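Local coordinates for protein CbbY (Rhodobacter sphaeroides, PDB 4UAS) that removes a phosphate from xylulose-1,5-bisphosphate, a potent inhibitor of Rubisco, as a highly selective magnesium-dependent sugar phosphatase of the HAD superfamily, at residues 17-22 and 83-88; 25-30 and 79-84; 35-40 and 56-61; 145-150 and 154-159. One frame throughout, in Å; residues are numbered along the deposited sequence.

Contact 1 of 4, residues 17-22 and 83-88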
# COMPACT_ATOMS: atom_id res chain seq x y z
N GLU A 17 -8.34 -2.44 1.41
CA GLU A 17 -9.01 -1.17 1.69
C GLU A 17 -10.36 -1.34 2.27
O GLU A 17 -10.76 -0.47 3.09
CB GLU A 17 -9.04 -0.24 0.52
CG GLU A 17 -7.65 0.37 0.26
CD GLU A 17 -7.11 1.32 1.29
OE1 GLU A 17 -7.71 1.64 2.35
OE2 GLU A 17 -5.95 1.77 1.10
N GLU A 18 -11.15 -2.39 1.97
CA GLU A 18 -12.41 -2.53 2.66
C GLU A 18 -12.18 -2.81 4.12
O GLU A 18 -12.99 -2.41 4.96
CB GLU A 18 -13.26 -3.60 2.00
CG GLU A 18 -14.08 -3.15 0.86
CD GLU A 18 -15.13 -2.14 1.29
OE1 GLU A 18 -14.76 -1.01 1.42
OE2 GLU A 18 -16.39 -2.47 1.37
N LEU A 19 -11.11 -3.53 4.48
CA LEU A 19 -10.80 -3.75 5.87
C LEU A 19 -10.38 -2.45 6.55
O LEU A 19 -10.73 -2.21 7.72
CB LEU A 19 -9.74 -4.87 6.02
CG LEU A 19 -9.69 -5.50 7.43
CD1 LEU A 19 -10.93 -6.38 7.64
CD2 LEU A 19 -8.45 -6.37 7.55
N HIS A 20 -9.57 -1.63 5.89
CA HIS A 20 -9.28 -0.32 6.41
C HIS A 20 -10.54 0.48 6.64
O HIS A 20 -10.69 1.12 7.67
CB HIS A 20 -8.37 0.47 5.45
CG HIS A 20 -6.93 0.06 5.48
ND1 HIS A 20 -6.13 0.29 6.57
CD2 HIS A 20 -6.17 -0.56 4.54
CE1 HIS A 20 -4.93 -0.20 6.29
NE2 HIS A 20 -4.92 -0.70 5.08
N ARG A 21 -11.48 0.49 5.68
CA ARG A 21 -12.73 1.23 5.82
C ARG A 21 -13.51 0.77 7.03
O ARG A 21 -14.00 1.59 7.83
CB ARG A 21 -13.55 1.15 4.55
CG ARG A 21 -14.79 2.08 4.57
CD ARG A 21 -15.56 2.04 3.25
NE ARG A 21 -16.26 0.80 2.99
CZ ARG A 21 -17.52 0.54 3.31
NH1 ARG A 21 -18.26 1.42 3.94
NH2 ARG A 21 -18.04 -0.62 2.97
N ARG A 22 -13.58 -0.54 7.24
CA ARG A 22 -14.23 -1.10 8.41
C ARG A 22 -13.53 -0.60 9.67
O ARG A 22 -14.18 -0.23 10.65
CB ARG A 22 -14.24 -2.63 8.35
CG ARG A 22 -14.79 -3.34 9.59
CD ARG A 22 -14.85 -4.85 9.41
NE ARG A 22 -15.31 -5.42 10.68
CZ ARG A 22 -15.25 -6.73 10.95
NH1 ARG A 22 -14.79 -7.54 10.07
NH2 ARG A 22 -15.59 -7.17 12.13
N VAL A 83 -5.03 -3.83 12.79
CA VAL A 83 -4.13 -4.91 13.13
C VAL A 83 -4.90 -6.12 13.68
O VAL A 83 -4.63 -7.26 13.35
CB VAL A 83 -3.06 -4.38 14.10
CG1 VAL A 83 -2.25 -5.53 14.77
CG2 VAL A 83 -2.11 -3.43 13.39
N ALA A 84 -5.88 -5.86 14.57
CA ALA A 84 -6.68 -6.94 15.14
C ALA A 84 -7.53 -7.62 14.06
O ALA A 84 -7.61 -8.86 14.00
CB ALA A 84 -7.57 -6.45 16.27
N LEU A 85 -8.12 -6.82 13.16
CA LEU A 85 -8.94 -7.40 12.09
C LEU A 85 -8.12 -8.25 11.15
O LEU A 85 -8.56 -9.32 10.72
CB LEU A 85 -9.71 -6.31 11.35
CG LEU A 85 -10.87 -5.60 12.06
CD1 LEU A 85 -11.27 -4.32 11.32
CD2 LEU A 85 -12.02 -6.56 12.20
N MET A 86 -6.91 -7.80 10.83
CA MET A 86 -6.01 -8.54 10.01
C MET A 86 -5.69 -9.90 10.61
O MET A 86 -5.60 -10.89 9.86
CB MET A 86 -4.76 -7.72 9.79
CG MET A 86 -3.75 -8.38 8.90
SD MET A 86 -4.27 -8.76 7.21
CE MET A 86 -4.53 -7.17 6.67
N ALA A 87 -5.49 -9.98 11.93
CA ALA A 87 -5.16 -11.24 12.58
C ALA A 87 -6.27 -12.23 12.54
O ALA A 87 -6.05 -13.42 12.79
CB ALA A 87 -4.75 -10.99 14.00
N GLU A 88 -7.48 -11.84 12.25
CA GLU A 88 -8.55 -12.84 12.05
C GLU A 88 -8.26 -13.84 10.84
O GLU A 88 -8.89 -14.86 10.71
CB GLU A 88 -9.85 -12.14 11.83
CG GLU A 88 -10.21 -11.43 13.16
CD GLU A 88 -11.60 -10.71 13.18
OE1 GLU A 88 -12.34 -10.74 12.14
OE2 GLU A 88 -11.99 -10.08 14.19
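Leu19 and Leu85, whose CA atoms lie 7.4 Å apart, mark the place where the helical segments 17-22 and 83-87 pass each other, their axes 10.1 Å apart and their directions at 131°. The two helices belong to the helical cap of this HAD phosphatase, inserted after the first core strand: 17-31 is its first helix in sequence and 71-87 its last. Leu19 reaches across with CG turned away from its own backbone N (chi1 -160°), which sets both methyls against the other helix. Leu19 CD1 rests 3.9 Å from Leu85 CB, and Leu19 CD2 meets Met86 CE at 4.1 Å, the thioether chain being bent twice to bring its methyl back. Cut down to an alanine here, the residue would probably leave Leu85 CB and the Met86 methyl without their apolar mate and open a gap between the helices. Arg22, one turn on, suits the outer margin of the contact because its long chain is apolar until its end: CG runs past Leu85 CD1, and NE forms a salt bridge with Glu26. Its guanidinium lies flat over Leu85 CD2, the methyl sitting under the middle of the group, 3.5 Å from Arg22 CZ.

Contact 2 of 4, residues 25-30 and 79-84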
# COMPACT_ATOMS: atom_id res chain seq x y z
N ASN A 25 -14.52 2.99 10.33
CA ASN A 25 -15.89 3.19 10.79
C ASN A 25 -16.12 2.65 12.17
O ASN A 25 -16.82 3.26 12.99
CB ASN A 25 -16.87 2.58 9.77
CG ASN A 25 -16.94 3.38 8.51
OD1 ASN A 25 -16.85 4.61 8.57
ND2 ASN A 25 -17.19 2.74 7.39
N GLU A 26 -15.54 1.48 12.49
CA GLU A 26 -15.66 0.94 13.84
C GLU A 26 -15.00 1.83 14.88
O GLU A 26 -15.46 1.92 16.00
CB GLU A 26 -15.18 -0.51 13.84
CG GLU A 26 -16.07 -1.47 13.10
CD GLU A 26 -15.69 -2.92 13.20
OE1 GLU A 26 -14.65 -3.24 13.81
OE2 GLU A 26 -16.45 -3.74 12.62
N THR A 27 -13.88 2.43 14.50
CA THR A 27 -13.18 3.36 15.39
C THR A 27 -14.06 4.59 15.67
O THR A 27 -14.21 5.04 16.79
CB THR A 27 -11.83 3.72 14.82
OG1 THR A 27 -11.01 2.58 14.73
CG2 THR A 27 -11.14 4.75 15.74
N PHE A 28 -14.64 5.10 14.62
CA PHE A 28 -15.50 6.27 14.75
C PHE A 28 -16.68 5.94 15.70
O PHE A 28 -17.01 6.72 16.58
CB PHE A 28 -16.05 6.70 13.40
CG PHE A 28 -14.98 7.14 12.38
CD1 PHE A 28 -13.71 7.51 12.75
CD2 PHE A 28 -15.32 7.15 11.04
CE1 PHE A 28 -12.78 7.87 11.79
CE2 PHE A 28 -14.40 7.48 10.08
CZ PHE A 28 -13.11 7.86 10.45
N ALA A 29 -17.30 4.76 15.52
CA ALA A 29 -18.41 4.42 16.39
C ALA A 29 -17.93 4.31 17.83
O ALA A 29 -18.63 4.78 18.75
CB ALA A 29 -19.06 3.11 15.94
N ALA A 30 -16.78 3.67 18.06
CA ALA A 30 -16.27 3.53 19.40
C ALA A 30 -15.93 4.83 20.07
O ALA A 30 -16.04 4.96 21.31
CB ALA A 30 -15.04 2.60 19.38
N THR A 79 -5.53 2.11 13.73
CA THR A 79 -4.47 1.18 13.41
C THR A 79 -4.55 -0.06 14.24
O THR A 79 -4.45 -1.17 13.73
CB THR A 79 -3.11 1.88 13.50
OG1 THR A 79 -3.07 2.95 12.58
CG2 THR A 79 -1.95 0.91 13.22
N GLU A 80 -4.73 0.12 15.55
CA GLU A 80 -4.90 -1.01 16.45
C GLU A 80 -6.05 -1.90 15.98
O GLU A 80 -5.97 -3.14 15.99
CB GLU A 80 -5.11 -0.53 17.85
CG GLU A 80 -3.86 0.15 18.45
CD GLU A 80 -4.12 0.85 19.76
OE1 GLU A 80 -5.29 0.85 20.24
OE2 GLU A 80 -3.16 1.43 20.30
N ARG A 81 -7.17 -1.28 15.57
CA ARG A 81 -8.32 -2.06 15.11
C ARG A 81 -8.00 -2.81 13.82
O ARG A 81 -8.37 -3.98 13.70
CB ARG A 81 -9.59 -1.20 14.96
CG ARG A 81 -10.25 -0.72 16.25
CD ARG A 81 -11.58 0.01 16.09
NE ARG A 81 -12.17 0.28 17.37
CZ ARG A 81 -13.11 -0.50 17.94
NH1 ARG A 81 -13.59 -0.18 19.14
NH2 ARG A 81 -13.62 -1.55 17.30
N PHE A 82 -7.34 -2.15 12.88
CA PHE A 82 -6.94 -2.83 11.64
C PHE A 82 -6.03 -4.03 11.92
O PHE A 82 -6.20 -5.09 11.33
CB PHE A 82 -6.24 -1.85 10.72
CG PHE A 82 -5.81 -2.46 9.41
CD1 PHE A 82 -6.71 -2.61 8.36
CD2 PHE A 82 -4.53 -2.94 9.23
CE1 PHE A 82 -6.31 -3.13 7.19
CE2 PHE A 82 -4.15 -3.47 8.07
CZ PHE A 82 -5.01 -3.59 7.04
N VAL A 83 -5.03 -3.83 12.79
CA VAL A 83 -4.13 -4.91 13.13
C VAL A 83 -4.90 -6.12 13.68
O VAL A 83 -4.63 -7.26 13.35
CB VAL A 83 -3.06 -4.38 14.10
CG1 VAL A 83 -2.25 -5.53 14.77
CG2 VAL A 83 -2.11 -3.43 13.39
N ALA A 84 -5.88 -5.86 14.57
CA ALA A 84 -6.68 -6.94 15.14
C ALA A 84 -7.53 -7.62 14.06
O ALA A 84 -7.61 -8.86 14.00
CB ALA A 84 -7.57 -6.45 16.27
O HOH W 1 -12.62 -3.64 15.11
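Arg81 makes every cross-helix contact here, laying its side chain over Glu26, Thr27 and Ala30 of the opposing cap helix. The segments 25-30 and 79-84 cross at 129° with their axes 9.8 Å apart. Arg81 is present in two conformers, and what follows concerns one of them.

The packing is by the arginine's aliphatic part and its end. Extended from CG to NE, the chain passes Thr27, whose CB lies 3.9 Å from Arg81 CD; the hydroxyl of Thr27 is itself bonded to Ala23 O within its own helix. Ala30 CB lies near Arg81 NH1, but the approach is too close for its detail to be trusted; the small methyl probably lets the guanidinium come down on the helix surface.

Weaker polar attraction probably comes from the backbone and from a carboxylate. Glu26 O lies over the centre of the guanidinium face, 3.8 Å above its plane, while also accepting Ala30 N in the helix. Glu26 OE1 stays 4.0 Å from Arg81 NH2, with the two planar groups nearly perpendicular (88°). A water lies between them, though its approach to OE1 is too short to be trusted. The other carboxylate oxygen, OE2, pairs with Arg22.

No direct hydrogen bond crosses the interface. The arginine is probably held mainly by diffuse attraction and van der Waals contact, consistent with its having a second conformer.

Contact 3 of 4, residues 35-40 and 56-61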
# COMPACT_ATOMS: atom_id res chain seq x y z
N TRP A 35 -19.48 10.11 12.47
CA TRP A 35 -18.82 9.95 11.17
C TRP A 35 -18.97 8.53 10.68
O TRP A 35 -18.87 7.56 11.43
CB TRP A 35 -17.30 10.26 11.27
CG TRP A 35 -16.95 11.49 12.02
CD1 TRP A 35 -17.69 12.63 12.22
CD2 TRP A 35 -15.69 11.74 12.60
NE1 TRP A 35 -16.98 13.52 12.97
CE2 TRP A 35 -15.73 13.00 13.20
CE3 TRP A 35 -14.51 10.98 12.69
CZ2 TRP A 35 -14.64 13.54 13.88
CZ3 TRP A 35 -13.42 11.50 13.42
CH2 TRP A 35 -13.48 12.79 13.97
N PHE A 36 -19.19 8.39 9.35
CA PHE A 36 -19.32 7.06 8.75
C PHE A 36 -18.96 7.22 7.27
O PHE A 36 -19.52 8.08 6.59
CB PHE A 36 -20.75 6.51 8.90
CG PHE A 36 -20.89 5.19 8.28
CD1 PHE A 36 -20.45 4.03 9.00
CD2 PHE A 36 -21.31 5.00 7.04
CE1 PHE A 36 -20.52 2.76 8.47
CE2 PHE A 36 -21.37 3.76 6.47
CZ PHE A 36 -20.98 2.61 7.16
N TRP A 37 -18.00 6.44 6.82
CA TRP A 37 -17.55 6.47 5.46
C TRP A 37 -18.08 5.29 4.63
O TRP A 37 -17.71 4.14 4.85
CB TRP A 37 -16.02 6.44 5.42
CG TRP A 37 -15.36 7.65 6.04
CD1 TRP A 37 -15.92 8.79 6.37
CD2 TRP A 37 -13.95 7.78 6.32
NE1 TRP A 37 -15.01 9.67 6.90
CE2 TRP A 37 -13.77 9.07 6.86
CE3 TRP A 37 -12.82 6.96 6.18
CZ2 TRP A 37 -12.51 9.54 7.23
CZ3 TRP A 37 -11.60 7.45 6.57
CH2 TRP A 37 -11.44 8.72 7.08
N ASP A 38 -19.04 5.60 3.76
CA ASP A 38 -19.55 4.62 2.82
C ASP A 38 -18.55 4.42 1.68
O ASP A 38 -17.58 5.16 1.56
CB ASP A 38 -21.00 4.87 2.38
CG ASP A 38 -21.23 6.14 1.67
OD1 ASP A 38 -20.34 6.67 0.95
OD2 ASP A 38 -22.44 6.65 1.77
N ARG A 39 -18.78 3.43 0.83
CA ARG A 39 -17.86 3.19 -0.28
C ARG A 39 -17.68 4.35 -1.23
O ARG A 39 -16.60 4.62 -1.72
CB ARG A 39 -18.26 1.97 -1.09
CG ARG A 39 -17.99 0.68 -0.45
CD ARG A 39 -18.41 -0.46 -1.33
NE ARG A 39 -17.97 -1.73 -0.87
CZ ARG A 39 -18.19 -2.86 -1.53
NH1 ARG A 39 -18.86 -2.91 -2.66
NH2 ARG A 39 -17.75 -3.99 -1.05
N GLU A 40 -18.79 5.05 -1.51
CA GLU A 40 -18.72 6.17 -2.42
C GLU A 40 -17.78 7.25 -1.86
O GLU A 40 -16.91 7.79 -2.57
CB GLU A 40 -20.14 6.74 -2.65
CG GLU A 40 -20.16 7.98 -3.49
CD GLU A 40 -21.55 8.45 -3.90
OE1 GLU A 40 -22.53 7.75 -3.78
OE2 GLU A 40 -21.65 9.49 -4.54
N ALA A 56 -7.59 14.07 8.23
CA ALA A 56 -7.49 15.51 8.20
C ALA A 56 -8.28 16.10 7.05
O ALA A 56 -8.99 17.12 7.21
CB ALA A 56 -6.02 15.94 8.13
N ARG A 57 -8.20 15.47 5.88
CA ARG A 57 -8.95 15.95 4.72
C ARG A 57 -10.46 15.90 4.98
O ARG A 57 -11.21 16.85 4.73
CB ARG A 57 -8.63 15.13 3.48
CG ARG A 57 -9.55 15.35 2.31
CD ARG A 57 -9.20 14.53 1.12
NE ARG A 57 -10.23 14.52 0.11
CZ ARG A 57 -10.18 13.74 -0.96
NH1 ARG A 57 -9.12 12.98 -1.20
NH2 ARG A 57 -11.21 13.71 -1.80
N PHE A 58 -10.92 14.77 5.50
CA PHE A 58 -12.34 14.61 5.84
C PHE A 58 -12.76 15.70 6.82
O PHE A 58 -13.83 16.31 6.65
CB PHE A 58 -12.54 13.25 6.43
CG PHE A 58 -13.86 13.06 7.11
CD1 PHE A 58 -15.03 12.97 6.41
CD2 PHE A 58 -13.89 12.94 8.48
CE1 PHE A 58 -16.21 12.82 7.06
CE2 PHE A 58 -15.09 12.75 9.19
CZ PHE A 58 -16.25 12.70 8.43
N LEU A 59 -11.96 15.97 7.85
CA LEU A 59 -12.32 16.95 8.87
C LEU A 59 -12.37 18.38 8.37
O LEU A 59 -13.04 19.23 8.96
CB LEU A 59 -11.44 16.83 10.12
CG LEU A 59 -11.57 15.57 10.88
CD1 LEU A 59 -10.53 15.47 12.01
CD2 LEU A 59 -12.97 15.39 11.42
N ARG A 60 -11.71 18.67 7.26
CA ARG A 60 -11.73 20.03 6.72
C ARG A 60 -13.06 20.48 6.22
O ARG A 60 -13.34 21.66 6.24
CB ARG A 60 -10.70 20.24 5.64
CG ARG A 60 -9.29 20.40 6.21
CD ARG A 60 -8.24 20.92 5.20
NE ARG A 60 -8.07 20.01 4.05
CZ ARG A 60 -7.17 19.00 3.94
NH1 ARG A 60 -6.39 18.62 4.96
NH2 ARG A 60 -7.19 18.29 2.81
N HIS A 61 -13.90 19.54 5.78
CA HIS A 61 -15.16 19.85 5.11
C HIS A 61 -16.39 19.25 5.77
O HIS A 61 -17.49 19.76 5.56
CB HIS A 61 -15.12 19.40 3.64
CG HIS A 61 -13.92 19.93 2.88
ND1 HIS A 61 -13.75 21.28 2.68
CD2 HIS A 61 -12.85 19.32 2.31
CE1 HIS A 61 -12.62 21.49 2.03
NE2 HIS A 61 -12.06 20.31 1.79
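Phe58 is wedged between Trp35 and Trp37, making a T-shaped stack with each. Trp37 offers its edge: NE1 stands 3.3 Å above the plane of the phenyl ring, over its centre, and the ring planes meet at 74°. This turns the electropositive N-H side of the indole toward the pi cloud. Toward Trp35 the roles are exchanged, since Phe58 now supplies the edge. Phe58 CE2 comes within 3.6 Å of Trp35 CD2, over the indole face, with the planes at 73°. Leu59 adds a methyl beside this, Leu59 CD2 lying 3.5 Å from Trp35 CZ2 at the benzo end. Phe58 reaches the cluster by a chi1 of 167°, which turns CG away from the backbone N and swings the ring off the helix. Replaced by an alanine here, Phe58 would probably leave the Trp37 N-H edge and the Trp35 face without their aromatic partner, with a gap between the two indoles.

A second shell fixes the tryptophans. Trp35 NE1 is bonded to Asp65 O. The backbone of Trp37 is tied at both ends, N to Asn25 OD1 and O to Arg21 NH1. Phe28 meets both indoles in further edge-to-face stacks. Just after Trp37, Asp38 is the N-cap that starts helix 39-45, its OD1 receiving Glu41 N.

The aromatic cluster thus joins the linker before helix 39-45 to helix 51-61 in the cap. Helix 17-31 packs against it through Phe24 and Phe28, and helix 71-87 through Ile74, which touches Trp35, and Ile71, which touches Leu59.

Contact 4 of 4, residues 145-150 and 154-159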
# COMPACT_ATOMS: atom_id res chain seq x y z
N ASP A 145 5.42 7.35 7.96
CA ASP A 145 5.99 8.66 8.12
C ASP A 145 7.50 8.66 8.01
O ASP A 145 8.18 9.61 8.43
CB ASP A 145 5.52 9.28 9.44
CG ASP A 145 4.03 9.49 9.54
OD1 ASP A 145 3.21 9.17 8.59
OD2 ASP A 145 3.56 9.91 10.59
N MET A 146 8.07 7.68 7.35
CA MET A 146 9.50 7.65 7.05
C MET A 146 9.93 8.74 6.09
O MET A 146 11.11 9.04 6.00
CB MET A 146 9.99 6.27 6.62
CG MET A 146 9.91 5.23 7.70
SD MET A 146 10.39 3.60 7.08
CE MET A 146 9.65 2.54 8.36
N VAL A 147 8.98 9.27 5.33
CA VAL A 147 9.21 10.44 4.53
C VAL A 147 8.16 11.48 4.88
O VAL A 147 7.07 11.16 5.34
CB VAL A 147 9.20 10.15 3.01
CG1 VAL A 147 10.32 9.20 2.63
CG2 VAL A 147 7.90 9.60 2.54
N ALA A 148 8.42 12.76 4.60
CA ALA A 148 7.49 13.85 4.88
C ALA A 148 6.32 13.93 3.89
O ALA A 148 5.23 14.35 4.26
CB ALA A 148 8.21 15.17 4.90
N GLU A 149 6.59 13.58 2.63
CA GLU A 149 5.58 13.70 1.57
C GLU A 149 5.25 12.31 1.03
O GLU A 149 6.13 11.63 0.55
CB GLU A 149 6.14 14.59 0.46
CG GLU A 149 6.60 15.94 0.83
CD GLU A 149 5.51 16.81 1.27
OE1 GLU A 149 4.39 16.65 0.80
OE2 GLU A 149 5.86 17.74 2.08
N LYS A 150 3.98 11.94 1.14
CA LYS A 150 3.52 10.63 0.74
C LYS A 150 3.15 10.61 -0.75
O LYS A 150 3.07 11.64 -1.43
CB LYS A 150 2.32 10.16 1.60
CG LYS A 150 2.75 9.89 3.07
CD LYS A 150 1.54 9.40 3.86
CE LYS A 150 1.86 8.79 5.19
NZ LYS A 150 2.38 9.83 6.09
N PRO A 154 7.42 10.82 -5.03
CA PRO A 154 8.33 9.64 -5.13
C PRO A 154 9.18 9.38 -3.89
O PRO A 154 9.93 8.41 -3.92
CB PRO A 154 9.21 9.99 -6.34
CG PRO A 154 8.43 11.03 -7.09
CD PRO A 154 7.80 11.86 -6.00
N ASP A 155 9.12 10.25 -2.88
CA ASP A 155 10.11 10.15 -1.81
C ASP A 155 10.18 8.78 -1.15
O ASP A 155 11.28 8.36 -0.81
CB ASP A 155 9.90 11.27 -0.83
CG ASP A 155 10.34 12.65 -1.45
OD1 ASP A 155 11.01 12.64 -2.54
OD2 ASP A 155 10.09 13.68 -0.82
N ILE A 156 9.08 8.07 -0.95
CA ILE A 156 9.14 6.79 -0.29
C ILE A 156 9.90 5.77 -1.16
O ILE A 156 10.61 4.90 -0.64
CB ILE A 156 7.73 6.28 0.06
CG1 ILE A 156 7.78 5.18 1.11
CG2 ILE A 156 6.90 5.93 -1.16
CD1 ILE A 156 8.31 5.64 2.48
N TYR A 157 9.75 5.84 -2.49
CA TYR A 157 10.51 5.01 -3.39
C TYR A 157 11.97 5.36 -3.42
O TYR A 157 12.85 4.50 -3.48
CB TYR A 157 9.92 5.03 -4.81
CG TYR A 157 8.69 4.14 -5.01
CD1 TYR A 157 7.43 4.63 -5.15
CD2 TYR A 157 8.87 2.77 -5.11
CE1 TYR A 157 6.34 3.78 -5.37
CE2 TYR A 157 7.82 1.93 -5.32
CZ TYR A 157 6.54 2.42 -5.43
OH TYR A 157 5.52 1.55 -5.69
N ARG A 158 12.28 6.66 -3.39
CA ARG A 158 13.68 7.10 -3.28
C ARG A 158 14.34 6.59 -2.01
O ARG A 158 15.51 6.17 -2.05
CB ARG A 158 13.75 8.61 -3.37
CG ARG A 158 13.32 9.15 -4.73
CD ARG A 158 13.27 10.66 -4.79
NE ARG A 158 12.91 11.11 -6.12
CZ ARG A 158 12.13 12.11 -6.42
NH1 ARG A 158 11.50 12.84 -5.49
NH2 ARG A 158 11.95 12.37 -7.70
N LEU A 159 13.61 6.59 -0.91
CA LEU A 159 14.13 6.04 0.35
C LEU A 159 14.44 4.56 0.17
O LEU A 159 15.52 4.08 0.50
CB LEU A 159 13.11 6.29 1.46
CG LEU A 159 13.34 5.51 2.75
CD1 LEU A 159 14.67 5.73 3.36
CD2 LEU A 159 12.18 5.69 3.70
O HOH W 2 6.44 9.32 -0.93
O HOH W 3 9.38 13.77 1.69
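Val147 and Ile156 bring the two backbones to a CA separation of 6.0 Å, where the irregular segment 145-150 runs beside the first turn of the helix that begins at Asp155. Val147 is a branched wedge aimed at that turn: Val147 CG1 lies 3.7 Å from Asp155 O, and Val147 CG2 meets Ile156 CD1 at 4.0 Å. Beside it, Met146 CB touches Leu159 CD2 at 3.7 Å, although the thioether then leads away. This is the stretch between strand 140-142 and helix 155-164 of the Rossmann-like core, the part of HAD phosphatases that carries the motif III lysine, probably Lys151 here. Two waters fill the polar side. One water donates to Glu149 O and accepts from Ile156 N, 2.9 Å away, an N-H of the first helical turn that has no carbonyl within the helix to bond. The other accepts from Glu149 N and donates to Asp155 OD2 at 2.6 Å. The second oxygen of Asp155, OD1, takes Arg158 NH1 in a salt bridge, nearly in the guanidinium plane. Within the loop, Lys150 NZ grips Asp145 OD1 at 2.7 Å, and this pair continues into the cap through salt bridges to Glu53 and Lys52, both substrate-binding residues.

Contacts 1 and 2 are neighbouring patches of one helix-helix packing in the cap, their centres 8 Å apart, with the stacked rings of His20 and Phe82 between them. Contact 3 is nested in the chain loop they close. It joins contact 1 through the salt bridge of Glu18 OE2 with Arg39 NE (2.8 Å) and contact 2 through Phe28. Contact 4 stands apart in the core, its centre 24 to 26 Å from the others. The magnesium ion, bound by Asp8, Asp10 and Asp176, lies about 13 Å from the Met86 side chain of contact 1 and about 10 Å from that of Ile156 in contact 4, consistent with an active site at the interface of cap and core, its metal held by core residues.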